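Local atomic coordinates of Protease/Reverse transcriptase/ribonuclease H (Eastern chimpanzee simian foamy virus, PDB entry 7KSF), a protein that probably cleaves viral polyproteins with its aspartic protease part, copies RNA into DNA with its reverse transcriptase and degrades the RNA of the hybrid with its RNase H. Residues A[51-59]-A[67-75]. The protein carries 1 engineered substitution. Numbering follows the deposited sequence.
Sequences KQQNVYYVT and VEAEVIASP
Y57 lies across the backbone of the neighbouring strand and is a compact example of how a tyrosine on one strand of a hairpin can cover its partner's peptide groups. Its CB stands 4.1 Å from the carbonyl O of A69. With chi1 at -166°, CG swings away from the tyrosine's own N and over segment 67-75. There CD1 comes within 3.3 Å of that same A69 O, CE1 passes the peptide joining A69 to E70, and the backbone N of A69 sits under one ring face, offset toward the rim. CE2 and CZ reach CB of E68, and OH ends 3.4 Å from it, the ring and the carboxylate of E68 being turned 75° apart. E68 also runs alongside T59, both pointing the same way, with OG1 of T59 against CG of E68. Further along the strand, from the same face, E70 extends obliquely past V55, whose CG1 meets OE2 of E70 at 3.4 Å.

On the face that carries V58 and V71, CG2 of V58 meets CG2 of V71 at 3.8 Å, the two valines crossing at about a right angle, and I28 of strand 26-29 touches both. Between the faces, Y56 N donates to V71 O at 3.0 Å, almost straight; the return bond from V71 N to Y56 O and the pair linking V58 with A69 are weak. The strands diverge from exact antiparallel, their axes at 141°, as in a twisted beta hairpin, here within the mixed beta sheet of the retroviral-type aspartic protease domain.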
# COMPACT_ATOMS: atom_id res chain seq x y z
N LYS A 51 22.14 17.18 39.52
CA LYS A 51 21.79 18.58 39.33
C LYS A 51 20.78 19.03 40.38
O LYS A 51 19.88 18.29 40.76
CB LYS A 51 21.22 18.80 37.92
CG LYS A 51 22.20 18.52 36.80
CD LYS A 51 21.59 18.83 35.44
CE LYS A 51 22.58 18.62 34.31
NZ LYS A 51 21.98 18.97 32.98
N GLN A 52 20.94 20.27 40.83
CA GLN A 52 20.04 20.87 41.81
C GLN A 52 19.22 21.97 41.16
O GLN A 52 19.72 22.74 40.33
CB GLN A 52 20.82 21.42 43.01
CG GLN A 52 21.87 22.45 42.65
CD GLN A 52 22.59 22.98 43.86
OE1 GLN A 52 22.32 22.57 44.99
NE2 GLN A 52 23.52 23.91 43.65
N GLN A 53 17.94 22.03 41.53
CA GLN A 53 17.00 22.98 40.96
C GLN A 53 16.19 23.63 42.07
O GLN A 53 16.02 23.06 43.16
CB GLN A 53 16.06 22.30 39.94
CG GLN A 53 16.78 21.56 38.82
CD GLN A 53 15.83 20.83 37.88
OE1 GLN A 53 14.61 20.98 37.98
NE2 GLN A 53 16.38 20.04 36.97
N ASN A 54 15.68 24.83 41.79
CA ASN A 54 14.91 25.57 42.78
C ASN A 54 13.55 24.92 43.01
O ASN A 54 12.98 24.29 42.12
CB ASN A 54 14.72 27.02 42.34
CG ASN A 54 16.01 27.82 42.38
OD1 ASN A 54 17.10 27.25 42.44
ND2 ASN A 54 15.89 29.14 42.34
N VAL A 55 13.03 25.10 44.22
CA VAL A 55 11.75 24.53 44.64
C VAL A 55 10.81 25.67 45.01
O VAL A 55 11.22 26.62 45.70
CB VAL A 55 11.93 23.56 45.82
CG1 VAL A 55 10.60 22.95 46.21
CG2 VAL A 55 12.92 22.46 45.46
N TYR A 56 9.56 25.58 44.56
CA TYR A 56 8.58 26.63 44.80
C TYR A 56 7.31 26.07 45.43
O TYR A 56 7.28 24.90 45.85
CB TYR A 56 8.23 27.35 43.49
CG TYR A 56 9.40 27.70 42.61
CD1 TYR A 56 9.94 26.76 41.73
CD2 TYR A 56 9.96 28.97 42.63
CE1 TYR A 56 11.01 27.07 40.91
CE2 TYR A 56 11.03 29.29 41.82
CZ TYR A 56 11.55 28.34 40.96
OH TYR A 56 12.62 28.66 40.15
N TYR A 57 6.26 26.89 45.49
CA TYR A 57 4.96 26.45 45.98
C TYR A 57 3.91 27.36 45.35
O TYR A 57 3.77 28.52 45.76
CB TYR A 57 4.90 26.50 47.50
CG TYR A 57 3.72 25.78 48.11
CD1 TYR A 57 3.76 24.41 48.34
CD2 TYR A 57 2.57 26.47 48.49
CE1 TYR A 57 2.68 23.74 48.90
CE2 TYR A 57 1.49 25.81 49.05
CZ TYR A 57 1.55 24.45 49.26
OH TYR A 57 0.48 23.79 49.82
N VAL A 58 3.20 26.85 44.34
CA VAL A 58 2.29 27.65 43.54
C VAL A 58 0.90 27.03 43.59
O VAL A 58 0.72 25.88 43.99
CB VAL A 58 2.76 27.78 42.07
CG1 VAL A 58 4.09 28.54 42.00
CG2 VAL A 58 2.88 26.42 41.42
N THR A 59 -0.09 27.82 43.17
CA THR A 59 -1.48 27.40 43.12
C THR A 59 -1.96 27.39 41.67
O THR A 59 -1.61 28.28 40.89
CB THR A 59 -2.36 28.32 43.96
OG1 THR A 59 -1.82 28.43 45.28
CG2 THR A 59 -3.78 27.77 44.05
N VAL A 67 -5.40 23.93 43.27
CA VAL A 67 -4.51 22.95 43.90
C VAL A 67 -3.23 23.66 44.32
O VAL A 67 -2.64 24.40 43.53
CB VAL A 67 -4.19 21.77 42.97
CG1 VAL A 67 -3.07 20.92 43.55
CG2 VAL A 67 -5.43 20.92 42.72
N GLU A 68 -2.81 23.44 45.56
CA GLU A 68 -1.55 23.96 46.07
C GLU A 68 -0.57 22.80 46.24
O GLU A 68 -0.93 21.77 46.82
CB GLU A 68 -1.76 24.67 47.41
CG GLU A 68 -2.72 25.85 47.35
CD GLU A 68 -2.90 26.51 48.70
OE1 GLU A 68 -2.37 25.98 49.69
OE2 GLU A 68 -3.58 27.56 48.76
N ALA A 69 0.65 22.98 45.74
CA ALA A 69 1.61 21.89 45.80
C ALA A 69 3.03 22.45 45.71
O ALA A 69 3.27 23.52 45.15
CB ALA A 69 1.37 20.87 44.69
N GLU A 70 3.97 21.68 46.27
CA GLU A 70 5.39 21.96 46.14
C GLU A 70 5.88 21.42 44.81
O GLU A 70 5.73 20.22 44.53
CB GLU A 70 6.15 21.34 47.31
CG GLU A 70 7.65 21.29 47.13
CD GLU A 70 8.34 20.49 48.22
OE1 GLU A 70 7.63 19.91 49.06
OE2 GLU A 70 9.59 20.44 48.23
N VAL A 71 6.47 22.28 43.98
CA VAL A 71 6.76 21.94 42.59
C VAL A 71 8.20 22.30 42.25
O VAL A 71 8.85 23.12 42.91
CB VAL A 71 5.80 22.65 41.61
CG1 VAL A 71 4.38 22.16 41.81
CG2 VAL A 71 5.89 24.16 41.78
N ILE A 72 8.70 21.66 41.19
CA ILE A 72 9.96 22.02 40.55
C ILE A 72 9.64 22.44 39.12
O ILE A 72 8.47 22.58 38.74
CB ILE A 72 10.98 20.88 40.56
CG1 ILE A 72 10.45 19.66 39.80
CG2 ILE A 72 11.32 20.49 41.99
CD1 ILE A 72 11.50 18.59 39.61
N ALA A 73 10.68 22.61 38.30
CA ALA A 73 10.52 23.01 36.92
C ALA A 73 10.43 21.80 36.00
O ALA A 73 10.67 20.66 36.41
CB ALA A 73 11.67 23.92 36.50
N SER A 74 10.07 22.06 34.74
CA SER A 74 9.95 21.02 33.73
C SER A 74 10.25 21.64 32.37
O SER A 74 9.60 22.63 32.00
CB SER A 74 8.56 20.39 33.71
OG SER A 74 8.38 19.56 32.58
N PRO A 75 11.21 21.09 31.62
CA PRO A 75 11.45 21.58 30.26
C PRO A 75 10.33 21.24 29.28
O PRO A 75 10.41 21.65 28.12
CB PRO A 75 12.75 20.87 29.86
CG PRO A 75 12.76 19.62 30.70
CD PRO A 75 12.12 20.00 32.00